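Side-chain contacts in putative transcriptional regulator, IclR family (Arthrobacter aurescens, PDB 3OBF), which probably binds DNA and regulates transcription as a member of the IclR family, and is represented here by its C-terminal, GAF-like domain: residues A[10-15]-A[168-173]; A[14-19]-A[139-144]; A[23-28]-A[48-53]; A[64-69]-A[123-128]; A[108-113]-A[152-157]. One frame throughout, in Å; residues are numbered along the deposited sequence.

Contact 1. Residues A[10-15]-A[168-173]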
# COMPACT_ATOMS: atom_id res chain seq x y z
N TYR A 10 14.92 -1.86 4.00
CA TYR A 10 14.96 -2.31 5.39
C TYR A 10 15.25 -1.20 6.45
O TYR A 10 14.49 -1.10 7.41
CB TYR A 10 15.86 -3.53 5.61
CG TYR A 10 15.82 -3.93 7.06
CD1 TYR A 10 14.83 -4.78 7.52
CD2 TYR A 10 16.75 -3.42 7.98
CE1 TYR A 10 14.75 -5.14 8.87
CE2 TYR A 10 16.67 -3.78 9.35
CZ TYR A 10 15.66 -4.63 9.76
OH TYR A 10 15.56 -4.99 11.07
N PRO A 11 16.33 -0.38 6.28
CA PRO A 11 16.60 0.65 7.29
C PRO A 11 15.49 1.68 7.34
O PRO A 11 15.26 2.30 8.40
CB PRO A 11 17.86 1.36 6.78
CG PRO A 11 18.44 0.47 5.72
CD PRO A 11 17.33 -0.39 5.19
N VAL A 12 14.85 1.91 6.19
CA VAL A 12 13.83 2.93 6.10
C VAL A 12 12.55 2.42 6.82
O VAL A 12 11.89 3.16 7.53
CB VAL A 12 13.56 3.34 4.62
CG1 VAL A 12 12.34 4.24 4.52
CG2 VAL A 12 14.77 4.04 3.99
N LEU A 13 12.25 1.14 6.68
CA LEU A 13 11.07 0.57 7.40
C LEU A 13 11.32 0.56 8.90
O LEU A 13 10.42 0.84 9.67
CB LEU A 13 10.73 -0.86 6.96
CG LEU A 13 10.38 -1.18 5.51
CD1 LEU A 13 10.31 -2.70 5.32
CD2 LEU A 13 9.05 -0.50 5.05
N ARG A 14 12.56 0.25 9.30
CA ARG A 14 12.89 0.19 10.74
C ARG A 14 12.68 1.59 11.36
O ARG A 14 12.03 1.72 12.39
CB ARG A 14 14.31 -0.36 10.98
CG ARG A 14 14.69 -0.50 12.48
CD ARG A 14 16.20 -0.73 12.70
NE ARG A 14 16.99 -0.24 11.56
CZ ARG A 14 18.29 -0.47 11.37
NH1 ARG A 14 18.98 -1.19 12.25
NH2 ARG A 14 18.90 0.02 10.30
N GLU A 15 13.21 2.61 10.69
CA GLU A 15 13.06 3.99 11.07
C GLU A 15 11.57 4.39 11.12
O GLU A 15 11.14 5.13 12.01
CB GLU A 15 13.86 4.85 10.08
CG GLU A 15 13.87 6.42 10.25
CD GLU A 15 14.55 7.15 9.02
OE1 GLU A 15 14.29 6.75 7.83
OE2 GLU A 15 15.34 8.11 9.24
N THR A 168 12.58 5.21 -2.94
CA THR A 168 12.70 5.58 -4.35
C THR A 168 14.01 6.31 -4.60
O THR A 168 14.76 5.96 -5.51
CB THR A 168 11.54 6.48 -4.78
OG1 THR A 168 10.31 5.76 -4.74
CG2 THR A 168 11.76 7.06 -6.20
N THR A 169 14.27 7.34 -3.79
CA THR A 169 15.49 8.11 -3.89
C THR A 169 16.70 7.19 -3.80
O THR A 169 17.64 7.31 -4.58
CB THR A 169 15.59 9.11 -2.72
OG1 THR A 169 14.59 10.12 -2.87
CG2 THR A 169 16.99 9.78 -2.67
N ARG A 170 16.67 6.25 -2.86
CA ARG A 170 17.83 5.42 -2.65
C ARG A 170 18.03 4.39 -3.75
O ARG A 170 19.13 3.88 -3.90
CB ARG A 170 17.78 4.75 -1.28
CG ARG A 170 18.05 5.68 -0.12
CD ARG A 170 18.76 4.87 0.92
NE ARG A 170 18.46 5.24 2.31
CZ ARG A 170 18.23 4.33 3.27
NH1 ARG A 170 18.23 3.01 2.99
NH2 ARG A 170 17.98 4.75 4.51
N LEU A 171 16.97 4.09 -4.50
CA LEU A 171 17.05 3.23 -5.68
C LEU A 171 17.52 3.96 -6.94
O LEU A 171 17.67 3.36 -7.98
CB LEU A 171 15.70 2.56 -5.97
CG LEU A 171 15.14 1.54 -4.98
CD1 LEU A 171 13.73 1.16 -5.39
CD2 LEU A 171 15.99 0.31 -4.92
N GLY A 172 17.74 5.27 -6.85
CA GLY A 172 17.98 6.07 -8.06
C GLY A 172 16.72 6.32 -8.87
O GLY A 172 16.80 6.69 -10.04
N GLY A 173 15.56 6.14 -8.23
CA GLY A 173 14.27 6.22 -8.89
C GLY A 173 13.75 7.63 -8.94
O GLY A 173 14.26 8.52 -8.27
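Arg170 reaches from the last turn of helix 150-170 to helix 3-20 and sets its guanidinium face against Val12 and its edge against Pro11. The tight part of the contact is at Val12. Its CG2 sits 3.2 Å above the guanidinium plane, displaced toward the rim, and comes within 3.3 Å of Arg170 NH2. The same methyl is 3.5 Å from Arg170 CZ, so one carbon meets much of the flat group. The two side chains approach from opposite directions. CG1 of Val12 is anti to the backbone N (chi1 171°), which places CG2 beside that N, on the side that faces Arg170. Pro11 meets the same group differently. Its CG lies at the guanidinium edge, near the plane, 3.7 Å from Arg170 NH1.

The two helices lie on the same side of the antiparallel sheet in this IclR C-terminal domain, which belongs to the GAF clan. Val12 is buried and also touches Ala163 and Val167 of helix 150-170, so it faces the groove between the helices. The backbones stay well apart here, with 9.9 Å between Val12 CA and Arg170 CA.

The outer side is looser. Arg170 is exposed, and its chain bends at chi2 and chi3 as it spans the gap. Glu15 OE1 stays 5.4 Å from Arg170 NH2, too far for a salt bridge, although the opposite charges may still attract weakly. Just past Arg170 the helix closes in a Schellman motif at Gly172, which has positive phi. Gly173 N bonds back to Thr168 O at 2.8 Å.

Contact 2. Residues A[14-19]-A[139-144]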
# COMPACT_ATOMS: atom_id res chain seq x y z
N ARG A 14 12.56 0.25 9.30
CA ARG A 14 12.89 0.19 10.74
C ARG A 14 12.68 1.59 11.36
O ARG A 14 12.03 1.72 12.39
CB ARG A 14 14.31 -0.36 10.98
CG ARG A 14 14.69 -0.50 12.48
CD ARG A 14 16.20 -0.73 12.70
NE ARG A 14 16.99 -0.24 11.56
CZ ARG A 14 18.29 -0.47 11.37
NH1 ARG A 14 18.98 -1.19 12.25
NH2 ARG A 14 18.90 0.02 10.30
N GLU A 15 13.21 2.61 10.69
CA GLU A 15 13.06 3.99 11.07
C GLU A 15 11.57 4.39 11.12
O GLU A 15 11.14 5.13 12.01
CB GLU A 15 13.86 4.85 10.08
CG GLU A 15 13.87 6.42 10.25
CD GLU A 15 14.55 7.15 9.02
OE1 GLU A 15 14.29 6.75 7.83
OE2 GLU A 15 15.34 8.11 9.24
N LEU A 16 10.79 3.92 10.15
CA LEU A 16 9.40 4.31 10.08
C LEU A 16 8.57 3.76 11.25
O LEU A 16 7.68 4.44 11.79
CB LEU A 16 8.81 3.88 8.74
CG LEU A 16 7.32 4.16 8.47
CD1 LEU A 16 7.10 5.68 8.47
CD2 LEU A 16 6.82 3.49 7.10
N THR A 17 8.84 2.50 11.62
CA THR A 17 8.19 1.87 12.74
C THR A 17 8.60 2.50 14.09
O THR A 17 7.77 2.62 14.99
CB THR A 17 8.39 0.34 12.70
OG1 THR A 17 7.55 -0.18 11.68
CG2 THR A 17 8.00 -0.34 14.03
N GLU A 18 9.84 2.93 14.24
CA GLU A 18 10.19 3.65 15.47
C GLU A 18 9.52 5.03 15.59
O GLU A 18 9.28 5.48 16.70
CB GLU A 18 11.71 3.73 15.74
CG GLU A 18 12.57 4.00 14.51
CD GLU A 18 14.06 3.67 14.69
OE1 GLU A 18 14.42 2.70 15.41
OE2 GLU A 18 14.89 4.40 14.06
N ARG A 19 9.20 5.66 14.46
CA ARG A 19 8.54 6.97 14.45
C ARG A 19 6.98 6.89 14.54
O ARG A 19 6.31 7.83 14.98
CB ARG A 19 8.95 7.73 13.18
CG ARG A 19 10.46 7.96 13.02
CD ARG A 19 10.98 8.57 14.27
NE ARG A 19 12.31 9.16 14.17
CZ ARG A 19 12.71 10.21 14.88
NH1 ARG A 19 13.95 10.68 14.73
NH2 ARG A 19 11.88 10.80 15.73
N VAL A 139 5.25 0.91 0.03
CA VAL A 139 5.37 0.84 1.49
C VAL A 139 3.96 0.87 2.11
O VAL A 139 3.13 1.69 1.70
CB VAL A 139 6.22 2.01 2.00
CG1 VAL A 139 6.23 2.04 3.59
CG2 VAL A 139 7.66 1.92 1.39
N LEU A 140 3.71 -0.03 3.06
CA LEU A 140 2.43 -0.14 3.73
C LEU A 140 2.60 0.10 5.25
O LEU A 140 3.54 -0.41 5.86
CB LEU A 140 1.82 -1.54 3.49
CG LEU A 140 0.61 -2.04 4.31
CD1 LEU A 140 -0.65 -1.22 4.01
CD2 LEU A 140 0.33 -3.59 4.12
N ILE A 141 1.69 0.89 5.82
CA ILE A 141 1.54 0.98 7.26
C ILE A 141 0.16 0.44 7.58
O ILE A 141 -0.85 1.12 7.35
CB ILE A 141 1.71 2.44 7.83
CG1 ILE A 141 3.07 3.07 7.44
CG2 ILE A 141 1.54 2.42 9.38
CD1 ILE A 141 3.22 4.56 7.88
N PRO A 142 0.09 -0.80 8.08
CA PRO A 142 -1.20 -1.27 8.63
C PRO A 142 -1.30 -0.98 10.13
O PRO A 142 -0.28 -0.95 10.80
CB PRO A 142 -1.13 -2.77 8.38
CG PRO A 142 0.46 -3.10 8.53
CD PRO A 142 1.17 -1.80 8.22
N ALA A 143 -2.49 -0.75 10.65
CA ALA A 143 -2.67 -0.46 12.08
C ALA A 143 -4.09 -0.89 12.56
O ALA A 143 -5.01 -1.00 11.74
CB ALA A 143 -2.43 1.02 12.36
N PRO A 144 -4.26 -1.16 13.88
CA PRO A 144 -5.65 -1.48 14.31
C PRO A 144 -6.53 -0.23 14.34
O PRO A 144 -6.08 0.84 14.81
CB PRO A 144 -5.48 -2.08 15.71
CG PRO A 144 -4.03 -1.84 16.10
CD PRO A 144 -3.24 -1.53 14.88
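The helical backbone of 14-19 stands off the extended backbone of 139-144, and Leu16 bridges the gap to Val139 and Ile141. These two strand residues are two apart in sequence, so both point their side chains toward the helix. Leu16 has CG anti to its backbone N (chi1 178°), and this carries the isobutyl group outward to the strand. Its CD2 does most of the touching. This methyl meets Val139 CG1 at 3.8 Å. It also lies 3.8 Å from Ile141 CG1 and equally close to Ile141 CD1. The other branch is less engaged: Leu16 CD1 is 4.1 Å from Ile141 CD1. Leu16 and Ile141 cross at a slant, with CD2 of the leucine against the CG1-CD1 arm of the isoleucine. That arm runs beside the backbone N of Ile141 (chi1 -57°). All three residues are buried, and the contact between them is wholly apolar. It is ordinary helix-on-sheet packing in the GAF-like domain, joining the N-terminal helix to a central strand.

Around this core, Leu16 also touches Ala159 and Ala163 of helix 150-170, while Ile141 touches Cys160. Leu16 therefore packs where helices 3-20 and 150-170 meet the sheet. Strand 135-144 runs between strands 24-29 and 121-129, and pairs antiparallel with both.

Contact 3. Residues A[23-28]-A[48-53]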
# COMPACT_ATOMS: atom_id res chain seq x y z
N THR A 23 3.49 -1.19 12.65
CA THR A 23 4.12 -2.05 11.63
C THR A 23 4.39 -1.27 10.31
O THR A 23 3.56 -0.46 9.91
CB THR A 23 3.19 -3.23 11.36
OG1 THR A 23 3.01 -3.93 12.58
CG2 THR A 23 3.74 -4.18 10.27
N SER A 24 5.56 -1.49 9.69
CA SER A 24 5.92 -0.98 8.33
C SER A 24 6.21 -2.20 7.46
O SER A 24 6.80 -3.16 7.95
CB SER A 24 7.22 -0.20 8.34
OG SER A 24 7.19 0.75 9.35
N ALA A 25 5.82 -2.16 6.19
CA ALA A 25 5.99 -3.32 5.33
C ALA A 25 6.31 -2.88 3.92
O ALA A 25 5.83 -1.85 3.47
CB ALA A 25 4.73 -4.15 5.31
N LEU A 26 7.13 -3.68 3.24
CA LEU A 26 7.38 -3.49 1.85
C LEU A 26 6.55 -4.54 1.10
O LEU A 26 6.67 -5.75 1.34
CB LEU A 26 8.88 -3.68 1.55
CG LEU A 26 9.32 -3.44 0.08
CD1 LEU A 26 9.33 -1.93 -0.24
CD2 LEU A 26 10.70 -4.03 -0.24
N MSE A 27 5.70 -4.05 0.19
CA MSE A 27 4.85 -4.90 -0.62
C MSE A 27 5.36 -4.97 -2.06
O MSE A 27 5.92 -3.99 -2.60
CB MSE A 27 3.41 -4.38 -0.62
CG MSE A 27 2.93 -3.88 0.71
SE MSE A 27 2.93 -5.30 2.09
CE MSE A 27 1.43 -6.33 1.46
N VAL A 28 5.17 -6.14 -2.68
CA VAL A 28 5.36 -6.30 -4.12
C VAL A 28 4.08 -6.83 -4.79
O VAL A 28 3.23 -7.44 -4.14
CB VAL A 28 6.57 -7.18 -4.50
CG1 VAL A 28 7.88 -6.55 -3.97
CG2 VAL A 28 6.36 -8.64 -4.02
N HIS A 48 -1.20 -9.58 14.51
CA HIS A 48 0.00 -9.45 13.72
C HIS A 48 -0.42 -9.05 12.30
O HIS A 48 -0.95 -9.86 11.55
CB HIS A 48 0.77 -10.77 13.69
CG HIS A 48 1.37 -11.17 15.01
ND1 HIS A 48 0.67 -11.15 16.20
CD2 HIS A 48 2.61 -11.65 15.31
CE1 HIS A 48 1.45 -11.57 17.18
NE2 HIS A 48 2.63 -11.88 16.67
N LEU A 49 -0.23 -7.79 11.96
CA LEU A 49 -0.68 -7.29 10.66
C LEU A 49 0.46 -7.36 9.66
O LEU A 49 1.65 -7.28 10.05
CB LEU A 49 -1.25 -5.87 10.76
CG LEU A 49 -2.42 -5.65 11.74
CD1 LEU A 49 -2.70 -4.16 11.93
CD2 LEU A 49 -3.70 -6.40 11.31
N ALA A 50 0.11 -7.51 8.38
CA ALA A 50 1.08 -7.61 7.29
C ALA A 50 2.27 -8.52 7.64
O ALA A 50 3.42 -8.09 7.51
CB ALA A 50 1.57 -6.20 6.84
N PRO A 51 1.99 -9.77 8.08
CA PRO A 51 3.13 -10.64 8.38
C PRO A 51 3.81 -11.06 7.06
O PRO A 51 3.17 -11.03 6.01
CB PRO A 51 2.48 -11.84 9.11
CG PRO A 51 1.09 -11.93 8.52
CD PRO A 51 0.69 -10.48 8.22
N LEU A 52 5.10 -11.40 7.08
CA LEU A 52 5.82 -11.81 5.88
C LEU A 52 5.00 -12.83 5.07
O LEU A 52 4.44 -13.77 5.63
CB LEU A 52 7.17 -12.44 6.26
CG LEU A 52 8.18 -11.40 6.73
CD1 LEU A 52 9.45 -12.02 7.22
CD2 LEU A 52 8.45 -10.43 5.58
N GLY A 53 4.93 -12.63 3.75
CA GLY A 53 4.25 -13.60 2.89
C GLY A 53 2.74 -13.40 2.78
O GLY A 53 2.12 -14.00 1.93
O HOH W 1 1.23 -5.48 13.30
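Ala25 points its CB at the CB of Ala50, and the two methyls meet at 4.1 Å. This is a small apolar contact between a strand and a loop in the GAF-like domain. Ala25 belongs to strand 24-29 of the antiparallel sheet. Ala50 lies in the loop that leads from strand 34-40 to strand 55-56 and lies over the sheet on the side away from helix 3-20. Both alanines are buried, and the CA atoms are 6.8 Å apart, so the loop lies close over the strand. Ala50 has positive phi (43°), a left-handed backbone conformation that turns its methyl inward.

Thr23, just before the strand, makes the second touch. Its CG2 is anti to the backbone N (chi1 -60° for OG1) and meets the carbonyl oxygen Leu49 O at 3.7 Å. The hydroxyl, on the other branch, has its main polar partner outside the two segments: Thr23 OG1 hydrogen-bonds to the backbone N of Ser42. Pro142 of strand 135-144 touches both Thr23 and Ala50, Tyr56 of the short strand 55-56 touches Ala50, and Gln39 NE2 hydrogen-bonds to Ala50 O. One water bridges the segments: it accepts a bond of 3.0 Å from Leu49 N and lies unusually close, 2.5 Å, to Thr23 OG1, a length that is doubtful.

Contact 4. Residues A[64-69]-A[123-128]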
# COMPACT_ATOMS: atom_id res chain seq x y z
N VAL A 64 -3.09 -2.65 -2.45
CA VAL A 64 -3.68 -3.12 -3.69
C VAL A 64 -4.05 -1.88 -4.53
O VAL A 64 -3.79 -1.87 -5.74
CB VAL A 64 -4.89 -4.03 -3.42
CG1 VAL A 64 -5.66 -4.34 -4.73
CG2 VAL A 64 -4.40 -5.34 -2.79
N GLN A 65 -4.59 -0.84 -3.88
CA GLN A 65 -4.94 0.41 -4.58
C GLN A 65 -3.72 1.00 -5.27
O GLN A 65 -3.79 1.38 -6.46
CB GLN A 65 -5.51 1.45 -3.62
CG GLN A 65 -6.94 1.17 -3.11
CD GLN A 65 -7.40 2.21 -2.08
OE1 GLN A 65 -7.53 3.41 -2.40
NE2 GLN A 65 -7.66 1.76 -0.85
N VAL A 66 -2.61 1.07 -4.53
CA VAL A 66 -1.35 1.64 -5.05
C VAL A 66 -0.90 0.91 -6.32
O VAL A 66 -0.63 1.54 -7.36
CB VAL A 66 -0.27 1.57 -3.96
CG1 VAL A 66 1.11 1.83 -4.51
CG2 VAL A 66 -0.61 2.53 -2.87
N PHE A 67 -0.84 -0.42 -6.26
CA PHE A 67 -0.46 -1.17 -7.45
C PHE A 67 -1.44 -1.06 -8.62
O PHE A 67 -1.03 -0.98 -9.77
CB PHE A 67 -0.18 -2.64 -7.11
CG PHE A 67 1.01 -2.84 -6.26
CD1 PHE A 67 2.27 -2.39 -6.68
CD2 PHE A 67 0.90 -3.45 -5.02
CE1 PHE A 67 3.40 -2.56 -5.89
CE2 PHE A 67 2.05 -3.63 -4.21
CZ PHE A 67 3.30 -3.19 -4.66
N LEU A 68 -2.73 -1.08 -8.35
CA LEU A 68 -3.69 -0.95 -9.44
C LEU A 68 -3.62 0.43 -10.13
O LEU A 68 -3.96 0.56 -11.31
CB LEU A 68 -5.09 -1.29 -8.95
CG LEU A 68 -5.34 -2.77 -8.60
CD1 LEU A 68 -6.77 -2.96 -8.12
CD2 LEU A 68 -5.11 -3.66 -9.78
N ALA A 69 -3.17 1.46 -9.41
CA ALA A 69 -2.86 2.75 -10.03
C ALA A 69 -1.78 2.65 -11.11
O ALA A 69 -1.75 3.45 -12.04
CB ALA A 69 -2.48 3.81 -8.97
N GLY A 123 -5.23 1.12 6.96
CA GLY A 123 -3.98 1.09 6.22
C GLY A 123 -3.74 2.29 5.33
O GLY A 123 -4.68 2.87 4.76
N VAL A 124 -2.48 2.67 5.21
CA VAL A 124 -2.07 3.58 4.17
C VAL A 124 -0.90 2.96 3.42
O VAL A 124 -0.10 2.27 4.02
CB VAL A 124 -1.65 4.98 4.72
CG1 VAL A 124 -2.86 5.75 5.33
CG2 VAL A 124 -0.48 4.84 5.72
N ALA A 125 -0.78 3.23 2.13
CA ALA A 125 0.32 2.70 1.33
C ALA A 125 0.75 3.73 0.26
O ALA A 125 -0.09 4.49 -0.25
CB ALA A 125 -0.08 1.39 0.68
N SER A 126 2.02 3.67 -0.11
CA SER A 126 2.62 4.60 -1.09
C SER A 126 3.53 3.86 -2.08
O SER A 126 4.12 2.85 -1.72
CB SER A 126 3.44 5.67 -0.37
OG SER A 126 2.59 6.43 0.48
N PRO A 127 3.64 4.37 -3.33
CA PRO A 127 4.39 3.63 -4.35
C PRO A 127 5.89 3.92 -4.29
O PRO A 127 6.29 4.98 -3.83
CB PRO A 127 3.77 4.13 -5.68
CG PRO A 127 3.26 5.56 -5.32
CD PRO A 127 2.86 5.51 -3.88
N VAL A 128 6.70 2.95 -4.71
CA VAL A 128 8.14 3.08 -4.78
C VAL A 128 8.44 2.92 -6.24
O VAL A 128 7.86 2.05 -6.88
CB VAL A 128 8.83 1.95 -3.97
CG1 VAL A 128 10.35 1.89 -4.26
CG2 VAL A 128 8.58 2.14 -2.48
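Val66 has CG1 anti to its backbone N (chi1 167°) and CG2 anti to the carbonyl carbon. This rotation aims CG1 at Pro127 and CG2 at Ala125, two different residues of strand 121-129. CG1 meets Pro127 CB at 3.7 Å and Pro127 CA at the same distance. The two side chains cross at about a right angle. CG2 lies 3.8 Å from the methyl Ala125 CB and 3.3 Å from the carbonyl oxygen Ala125 O. One valine therefore spans the strand from Ala125 to Pro127 on one face, with CG2 also 4.0 Å from Ser126 N.

Here helix 62-69 packs on the antiparallel sheet of the GAF-like domain, against the face away from helix 150-170. The axes of segments 64-69 and 123-128 approach to 7.7 Å and run roughly the same way, 31° apart. Ser126 turns its side chain to the other face, where OG hydrogen-bonds to Gly109 O and the residue touches Cys160 and Ala164 of helix 150-170. Met135 and Ser138 of the next strand also touch Val66, and Met135 touches Pro127 as well.

Contact 5. Residues A[108-113]-A[152-157]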
# COMPACT_ATOMS: atom_id res chain seq x y z
N ARG A 108 -2.56 12.43 -4.00
CA ARG A 108 -2.34 12.63 -2.54
C ARG A 108 -0.94 12.13 -2.11
O ARG A 108 -0.30 12.74 -1.25
CB ARG A 108 -3.44 11.95 -1.70
CG ARG A 108 -3.32 12.16 -0.19
CD ARG A 108 -4.59 11.65 0.53
NE ARG A 108 -4.92 10.36 -0.01
CZ ARG A 108 -6.05 10.04 -0.66
NH1 ARG A 108 -7.05 10.92 -0.80
NH2 ARG A 108 -6.18 8.82 -1.13
N GLY A 109 -0.48 11.04 -2.72
CA GLY A 109 0.81 10.45 -2.41
C GLY A 109 0.68 9.18 -1.58
O GLY A 109 1.69 8.50 -1.31
N TRP A 110 -0.55 8.87 -1.16
CA TRP A 110 -0.83 7.61 -0.46
C TRP A 110 -2.29 7.19 -0.64
O TRP A 110 -3.16 8.02 -0.78
CB TRP A 110 -0.47 7.69 1.02
CG TRP A 110 -1.33 8.65 1.85
CD1 TRP A 110 -2.51 8.36 2.52
CD2 TRP A 110 -1.06 10.04 2.11
NE1 TRP A 110 -2.97 9.48 3.18
CE2 TRP A 110 -2.11 10.53 2.94
CE3 TRP A 110 -0.04 10.92 1.72
CZ2 TRP A 110 -2.17 11.85 3.37
CZ3 TRP A 110 -0.09 12.24 2.16
CH2 TRP A 110 -1.16 12.70 2.97
N ALA A 111 -2.54 5.88 -0.66
CA ALA A 111 -3.89 5.34 -0.63
C ALA A 111 -4.27 5.04 0.80
O ALA A 111 -3.39 4.86 1.68
CB ALA A 111 -4.00 4.09 -1.50
N VAL A 112 -5.57 4.99 1.02
CA VAL A 112 -6.16 4.87 2.32
C VAL A 112 -7.17 3.71 2.36
O VAL A 112 -7.97 3.54 1.45
CB VAL A 112 -6.90 6.18 2.66
CG1 VAL A 112 -7.91 5.94 3.73
CG2 VAL A 112 -5.91 7.27 3.10
N ASN A 113 -7.07 2.89 3.40
CA ASN A 113 -8.09 1.90 3.72
C ASN A 113 -8.52 2.16 5.15
O ASN A 113 -7.79 1.90 6.09
CB ASN A 113 -7.51 0.49 3.55
CG ASN A 113 -8.44 -0.61 4.08
OD1 ASN A 113 -9.66 -0.44 4.25
ND2 ASN A 113 -7.85 -1.76 4.34
N THR A 152 -4.99 10.70 12.76
CA THR A 152 -3.83 9.83 12.93
C THR A 152 -3.52 9.18 11.58
O THR A 152 -2.36 9.14 11.15
CB THR A 152 -4.08 8.71 14.01
OG1 THR A 152 -4.32 9.30 15.29
CG2 THR A 152 -2.89 7.75 14.13
N LEU A 153 -4.57 8.70 10.92
CA LEU A 153 -4.50 8.13 9.56
C LEU A 153 -3.83 9.05 8.55
O LEU A 153 -2.92 8.63 7.84
CB LEU A 153 -5.90 7.76 9.06
CG LEU A 153 -6.02 7.01 7.73
CD1 LEU A 153 -5.66 5.55 7.93
CD2 LEU A 153 -7.44 7.18 7.18
N ASN A 154 -4.29 10.31 8.48
CA ASN A 154 -3.64 11.29 7.61
C ASN A 154 -2.16 11.49 7.93
O ASN A 154 -1.34 11.59 7.03
CB ASN A 154 -4.40 12.62 7.56
CG ASN A 154 -5.55 12.57 6.56
OD1 ASN A 154 -6.63 12.05 6.84
ND2 ASN A 154 -5.31 13.11 5.36
N SER A 155 -1.83 11.51 9.21
CA SER A 155 -0.44 11.58 9.61
C SER A 155 0.39 10.33 9.26
O SER A 155 1.55 10.46 8.88
CB SER A 155 -0.36 11.85 11.10
OG SER A 155 0.98 12.15 11.40
N LEU A 156 -0.18 9.14 9.40
CA LEU A 156 0.48 7.90 8.92
C LEU A 156 0.75 7.95 7.41
O LEU A 156 1.84 7.61 6.94
CB LEU A 156 -0.31 6.64 9.30
CG LEU A 156 -0.34 6.40 10.83
CD1 LEU A 156 -1.23 5.24 11.21
CD2 LEU A 156 1.07 6.15 11.35
N GLY A 157 -0.25 8.41 6.66
CA GLY A 157 -0.15 8.53 5.20
C GLY A 157 1.02 9.39 4.76
O GLY A 157 1.76 9.03 3.84
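The Trp110 indole lies flat against Gly157 of helix 150-170. Gly157 CA is 3.4 Å from the centroid of the five-membered ring and only 1° off the ring normal, a CH-pi contact. This is packing of the C-terminal helix on the edge of the antiparallel sheet, just before strand 111-114 of the GAF-like domain. Glycine has no side chain, which lets the helix backbone come down on the ring. The CA atoms of Trp110 and Gly157 are 5.8 Å apart. The carbonyl oxygen Gly157 O adds a touch at 3.4 Å to Trp110 CE3.

On the opposite face of the indole lies Arg108 CG, 3.6 Å above the plane and over its centre. The ring is thus sandwiched between the helix and the CG methylene of Arg108. CG of Trp110 sits between the backbone N and the carbonyl carbon (chi1 67°), and this swings the indole into that slot. Trp110 NE1 is buried and has no partner in the model. Asn154, one turn before Gly157, has its amide plane nearly perpendicular to the ring. A second, separate contact lies further along: Val112 and Leu153 slant across each other, and Val112 CG1 meets Leu153 CD2 at 3.7 Å. Leu153 also touches Val122 and Val124 of the neighbouring strand.

The far end of Arg108 folds back on the same tryptophan. NE and NH2 grip one oxygen side-on, Trp110 O, which lies in the guanidinium plane. The bonds measure 3.0 Å from Arg108 NE and 3.1 Å from Arg108 NH2 to Trp110 O.

How the contacts relate
The five contacts are arranged about one antiparallel sheet. Contacts 1, 2 and 5 involve helices 3-20 and 150-170, singly or together, on one face. Contacts 3 and 4 lie on the other. Contacts 1 and 2 share Arg14 and Glu15 of helix 3-20, and contacts 1 and 5 use two ends of helix 150-170, with centres about 19 Å apart. Contacts 2 and 3 have centres about 9 Å apart; Leu140 N meets Ala25 O at 2.8 Å between their strands. Contact 4 joins contact 2 through Val139 N and Ser126 O, 2.9 Å apart, and contact 5 through Asn113 N and Gly123 O, 2.8 Å apart. No ligand marks a pocket among these contacts.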